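Local coordinates for protein acetyl xylan esterase (Metagenome, PDB 6XYC) that removes acetyl and feruloyl groups from complex natural xylans as a bifunctional esterase of the alpha/beta-hydrolase fold, at residues T188-L193 with K197-E202; V206-I209 with N213-D216. All coordinates share one frame; numbering follows the deposited sequence.

Both contacts belong to the chain segment that connects strand 164-168 to strand 222-227 of the alpha/beta-hydrolase fold, and they follow one another along the chain. Contact 1 sets helix 189-193 against the loop leading to helix 203-208, mostly buried and with one edge in the ligand pocket. Contact 2, about 15 Å away between centres, joins the end of helix 203-208 to the loop that follows it and is only partly buried. The two meet where the backbone O of Pro199 packs on Val206 CG2, 3.4 Å away. Aliphatic packing beside a carboxylate that binds the ligand amine marks contact 1; an aromatic ring against a backbone carbonyl and a leucine methyl marks contact 2.

Contact 1 (T188-L193 with K197-E202). With AES (4-(2-aminoethyl)benzenesulfonyl fluoride), chain B.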
loop_
_atom_site.group_PDB
_atom_site.type_symbol
_atom_site.label_atom_id
_atom_site.label_comp_id
_atom_site.label_asym_id
_atom_site.label_seq_id
_atom_site.Cartn_x
_atom_site.Cartn_y
_atom_site.Cartn_z
ATOM N N THR A 188 20.525 0.415 5.919
ATOM C CA THR A 188 19.310 1.113 5.541
ATOM C C THR A 188 18.075 0.265 5.802
ATOM O O THR A 188 18.164 -0.935 6.077
ATOM C CB THR A 188 19.379 1.504 4.065
ATOM O OG1 THR A 188 19.544 0.336 3.258
ATOM C CG2 THR A 188 20.542 2.456 3.819
ATOM N N PRO A 189 16.885 0.872 5.721
ATOM C CA PRO A 189 15.658 0.108 6.019
ATOM C C PRO A 189 15.413 -1.072 5.090
ATOM O O PRO A 189 14.921 -2.112 5.548
ATOM C CB PRO A 189 14.554 1.170 5.901
ATOM C CG PRO A 189 15.260 2.475 6.280
ATOM C CD PRO A 189 16.635 2.327 5.647
ATOM N N GLU A 190 15.722 -0.946 3.796
ATOM C CA GLU A 190 15.519 -2.079 2.899
ATOM C C GLU A 190 16.467 -3.223 3.226
ATOM O O GLU A 190 16.127 -4.389 2.993
ATOM C CB GLU A 190 15.687 -1.660 1.438
ATOM C CG GLU A 190 17.003 -0.995 1.123
ATOM C CD GLU A 190 16.872 0.506 1.046
ATOM O OE1 GLU A 190 17.204 1.095 -0.005
ATOM O OE2 GLU A 190 16.428 1.112 2.043
ATOM N N ALA A 191 17.655 -2.914 3.758
ATOM C CA ALA A 191 18.564 -3.965 4.207
ATOM C C ALA A 191 17.928 -4.781 5.326
ATOM O O ALA A 191 18.008 -6.014 5.333
ATOM C CB ALA A 191 19.892 -3.361 4.672
ATOM N N VAL A 192 17.275 -4.106 6.273
ATOM C CA VAL A 192 16.576 -4.808 7.347
ATOM C C VAL A 192 15.454 -5.663 6.778
ATOM O O VAL A 192 15.235 -6.802 7.210
ATOM C CB VAL A 192 16.046 -3.791 8.377
ATOM C CG1 VAL A 192 15.269 -4.495 9.474
ATOM C CG2 VAL A 192 17.192 -2.971 8.957
ATOM N N LEU A 193 14.730 -5.126 5.792
ATOM C CA LEU A 193 13.616 -5.852 5.200
ATOM C C LEU A 193 14.060 -7.179 4.600
ATOM O O LEU A 193 13.296 -8.151 4.623
ATOM C CB LEU A 193 12.952 -4.988 4.121
ATOM C CG LEU A 193 11.719 -5.489 3.386
ATOM C CD1 LEU A 193 10.564 -5.673 4.361
ATOM C CD2 LEU A 193 11.333 -4.517 2.276
ATOM N N LYS A 197 20.936 -7.968 5.063
ATOM C CA LYS A 197 21.939 -8.168 4.030
ATOM C C LYS A 197 22.238 -6.831 3.351
ATOM O O LYS A 197 21.449 -5.891 3.424
ATOM C CB LYS A 197 21.451 -9.190 3.001
ATOM C CG LYS A 197 21.071 -10.559 3.585
ATOM C CD LYS A 197 20.416 -11.446 2.525
ATOM C CE LYS A 197 19.905 -12.753 3.099
ATOM N NZ LYS A 197 18.538 -12.654 3.644
ATOM N N ASP A 198 23.392 -6.757 2.685
ATOM C CA ASP A 198 23.776 -5.570 1.928
ATOM C C ASP A 198 23.037 -5.576 0.596
ATOM O O ASP A 198 23.323 -6.423 -0.260
ATOM C CB ASP A 198 25.288 -5.538 1.709
ATOM C CG ASP A 198 25.762 -4.262 1.028
ATOM O OD1 ASP A 198 24.917 -3.463 0.572
ATOM O OD2 ASP A 198 26.993 -4.057 0.945
ATOM N N PRO A 199 22.084 -4.664 0.372
ATOM C CA PRO A 199 21.383 -4.666 -0.925
ATOM C C PRO A 199 22.328 -4.636 -2.118
ATOM O O PRO A 199 21.994 -5.171 -3.182
ATOM C CB PRO A 199 20.510 -3.403 -0.855
ATOM C CG PRO A 199 20.272 -3.196 0.626
ATOM C CD PRO A 199 21.594 -3.597 1.266
ATOM N N ARG A 200 23.509 -4.028 -1.966
ATOM C CA ARG A 200 24.468 -3.967 -3.062
ATOM C C ARG A 200 25.011 -5.343 -3.420
ATOM O O ARG A 200 25.570 -5.510 -4.509
ATOM C CB ARG A 200 25.621 -3.034 -2.713
ATOM C CG ARG A 200 25.218 -1.586 -2.538
ATOM C CD ARG A 200 26.366 -0.784 -1.947
ATOM N NE ARG A 200 26.791 -1.315 -0.655
ATOM C CZ ARG A 200 27.888 -0.927 -0.007
ATOM N NH1 ARG A 200 28.677 0.004 -0.528
ATOM N NH2 ARG A 200 28.191 -1.468 1.164
ATOM N N GLU A 201 24.852 -6.329 -2.540
ATOM C CA GLU A 201 25.320 -7.683 -2.805
ATOM C C GLU A 201 24.189 -8.657 -3.084
ATOM O O GLU A 201 24.451 -9.857 -3.228
ATOM C CB GLU A 201 26.136 -8.209 -1.617
ATOM C CG GLU A 201 27.381 -7.407 -1.298
ATOM C CD GLU A 201 27.934 -7.711 0.081
ATOM O OE1 GLU A 201 27.511 -8.723 0.681
ATOM O OE2 GLU A 201 28.786 -6.937 0.563
ATOM N N GLU A 202 22.942 -8.187 -3.161
ATOM C CA GLU A 202 21.771 -9.065 -3.180
ATOM C C GLU A 202 20.820 -8.643 -4.292
ATOM O O GLU A 202 19.689 -8.207 -4.037
ATOM C CB GLU A 202 21.071 -9.047 -1.821
ATOM C CG GLU A 202 21.990 -9.336 -0.643
ATOM C CD GLU A 202 22.378 -10.795 -0.555
ATOM O OE1 GLU A 202 21.758 -11.618 -1.254
ATOM O OE2 GLU A 202 23.299 -11.122 0.217
HETATM C C3 AES B . 12.897 5.561 4.185
HETATM C C2 AES B . 11.596 5.944 4.321
HETATM C C1 AES B . 10.610 5.155 3.812
HETATM S S AES B . 8.978 5.686 4.063
HETATM O O1S AES B . 8.222 4.660 4.829
HETATM O O2S AES B . 8.979 6.784 5.025
HETATM C C6 AES B . 10.881 3.993 3.164
HETATM C C5 AES B . 12.197 3.604 3.023
HETATM C C4 AES B . 13.202 4.388 3.540
HETATM C C7 AES B . 14.702 3.970 3.376
HETATM C C8 AES B . 15.039 3.761 1.878
HETATM N N8 AES B . 16.460 3.735 1.769
#
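Ala191 and Pro199 pack together where the short helix 189-193, part of the pocket wall of this alpha/beta-hydrolase, meets the loop before helix 203-208. The tight part is small and apolar. Ala191 CB lies 3.8 Å from Pro199 CD and also presses on the backbone O of Lys197, 3.2 Å away. Pro199 CG reaches Glu190 CG at 4.0 Å, the two side chains crossing at about a right angle. With CG held between the backbone N and the carbonyl carbon (chi1 55°) and the chain bent at chi2, Glu190 lays its methylene beside the proline and sends its carboxylate into the pocket. There OE2 accepts a 2.6 Å hydrogen bond from N8 of the bound inhibitor AES, and OE1 is held by Asn184. Pro189 CG adds an apolar touch, 3.3 Å from C7 of the same aminoethyl arm. An alanine in place of Glu190 would probably leave the amine of AES without its carboxylate mate, Asn184 without its acceptor and a gap beside Pro199 CG. The outer side is looser and polar. Lys197 is partly exposed, and its NZ is hydrogen-bonded to Ile194 O. The side chain of Asp198 leaves the backbone away from the helix, and Arg200 grips its carboxylate side-on with NE and NH2 in a salt bridge. Asp198 OD1 also closes an Asx turn by accepting from Arg200 N, met from above the carboxylate plane, whereas Arg200 NE reaches the same oxygen, 3.1 Å away, on its syn lone pair and almost straight at 176°.

Contact 2 (V206-I209 with N213-D216); sequences VKLI and NFVD
Phe214 holds CG anti to its own carbonyl carbon (chi1 -48°), which brings its ring up to Lys207 and Leu208 of helix 203-208. Lys207 has CG anti to its backbone N (chi1 -174°), which puts that methylene beside Asn213; the rest of the chain is extended. The arrangement is a helix covered by the loop that follows it, on the way to strand 222-227 of the alpha/beta-hydrolase sheet. Lys207 and Asn213 make the outer half: their side chains cross at a slant, with Lys207 CG 4.0 Å from Asn213 CB. Both residues are exposed, and the lysine contributes its aliphatic stem to this contact. Asn213 CB also lies over the centre of the Phe214 ring, 3.7 Å above its plane, so neighbours in the loop pack on each other as well as on the helix.

The inner half is more apolar. Leu208 starts away from the loop at CB, yet its branch returns to place CD2 at 3.9 Å from Phe214 CZ. Leu208 is buried among Leu139 and Ser141 of strand 138-141 and Leu144 and Val146 of strand 144-147; Phe214 also rests on Leu139. This hairpin thus backs both the helix and the ring. Leu208 O is bonded to Trp87 NE1, a further tie for this part of the helix. The backbone carbonyl of Lys207 approaches the ring obliquely, its O lying 3.3 Å from Phe214 CE2.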
loop_
_atom_site.group_PDB
_atom_site.type_symbol
_atom_site.label_atom_id
_atom_site.label_comp_id
_atom_site.label_asym_id
_atom_site.label_seq_id
_atom_site.Cartn_x
_atom_site.Cartn_y
_atom_site.Cartn_z
ATOM N N VAL A 206 16.827 -7.580 -3.933
ATOM C CA VAL A 206 16.435 -6.231 -4.328
ATOM C C VAL A 206 15.361 -6.284 -5.404
ATOM O O VAL A 206 14.421 -5.482 -5.403
ATOM C CB VAL A 206 17.659 -5.424 -4.794
ATOM C CG1 VAL A 206 17.215 -4.106 -5.432
ATOM C CG2 VAL A 206 18.599 -5.158 -3.631
ATOM N N LYS A 207 15.478 -7.229 -6.339
ATOM C CA LYS A 207 14.460 -7.345 -7.378
ATOM C C LYS A 207 13.113 -7.727 -6.779
ATOM O O LYS A 207 12.071 -7.199 -7.188
ATOM C CB LYS A 207 14.870 -8.372 -8.436
ATOM C CG LYS A 207 13.900 -8.427 -9.615
ATOM C CD LYS A 207 14.234 -9.520 -10.617
ATOM C CE LYS A 207 13.373 -9.365 -11.872
ATOM N NZ LYS A 207 13.426 -10.544 -12.770
ATOM N N LEU A 208 13.115 -8.636 -5.802
ATOM C CA LEU A 208 11.878 -9.196 -5.273
ATOM C C LEU A 208 11.206 -8.312 -4.228
ATOM O O LEU A 208 10.075 -8.612 -3.834
ATOM C CB LEU A 208 12.136 -10.576 -4.673
ATOM C CG LEU A 208 12.561 -11.659 -5.668
ATOM C CD1 LEU A 208 12.806 -12.974 -4.980
ATOM C CD2 LEU A 208 11.497 -11.802 -6.771
ATOM N N ILE A 209 11.864 -7.251 -3.756
ATOM C CA ILE A 209 11.192 -6.254 -2.927
ATOM C C ILE A 209 10.794 -5.019 -3.724
ATOM O O ILE A 209 10.234 -4.077 -3.152
ATOM C CB ILE A 209 12.052 -5.830 -1.718
ATOM C CG1 ILE A 209 13.353 -5.160 -2.167
ATOM C CG2 ILE A 209 12.330 -7.032 -0.819
ATOM C CD1 ILE A 209 14.103 -4.476 -1.054
ATOM N N ASN A 213 9.546 -4.008 -10.857
ATOM C CA ASN A 213 10.010 -5.074 -11.730
ATOM C C ASN A 213 8.894 -5.943 -12.300
ATOM O O ASN A 213 9.159 -6.731 -13.212
ATOM C CB ASN A 213 10.981 -5.989 -10.980
ATOM C CG ASN A 213 12.307 -5.328 -10.691
ATOM O OD1 ASN A 213 12.757 -5.299 -9.548
ATOM N ND2 ASN A 213 12.947 -4.794 -11.728
ATOM N N PHE A 214 7.665 -5.826 -11.801
ATOM C CA PHE A 214 6.608 -6.773 -12.131
ATOM C C PHE A 214 5.391 -6.107 -12.752
ATOM O O PHE A 214 4.334 -6.738 -12.860
ATOM C CB PHE A 214 6.264 -7.544 -10.863
ATOM C CG PHE A 214 7.481 -8.069 -10.148
ATOM C CD1 PHE A 214 8.163 -9.167 -10.647
ATOM C CD2 PHE A 214 7.963 -7.450 -9.004
ATOM C CE1 PHE A 214 9.283 -9.652 -10.006
ATOM C CE2 PHE A 214 9.086 -7.930 -8.355
ATOM C CZ PHE A 214 9.747 -9.033 -8.860
ATOM N N VAL A 215 5.535 -4.870 -13.223
ATOM C CA VAL A 215 4.434 -4.153 -13.852
ATOM C C VAL A 215 4.075 -4.830 -15.168
ATOM O O VAL A 215 4.951 -5.167 -15.976
ATOM C CB VAL A 215 4.820 -2.685 -14.068
ATOM C CG1 VAL A 215 3.657 -1.911 -14.654
ATOM C CG2 VAL A 215 5.278 -2.070 -12.755
ATOM N N ASP A 216 2.777 -5.028 -15.392
ATOM C CA ASP A 216 2.274 -5.673 -16.596
ATOM C C ASP A 216 1.106 -4.862 -17.137
ATOM O O ASP A 216 0.423 -4.157 -16.387
ATOM C CB ASP A 216 1.828 -7.114 -16.316
ATOM C CG ASP A 216 1.310 -7.818 -17.555
ATOM O OD1 ASP A 216 0.210 -7.459 -18.027
ATOM O OD2 ASP A 216 1.997 -8.728 -18.059
#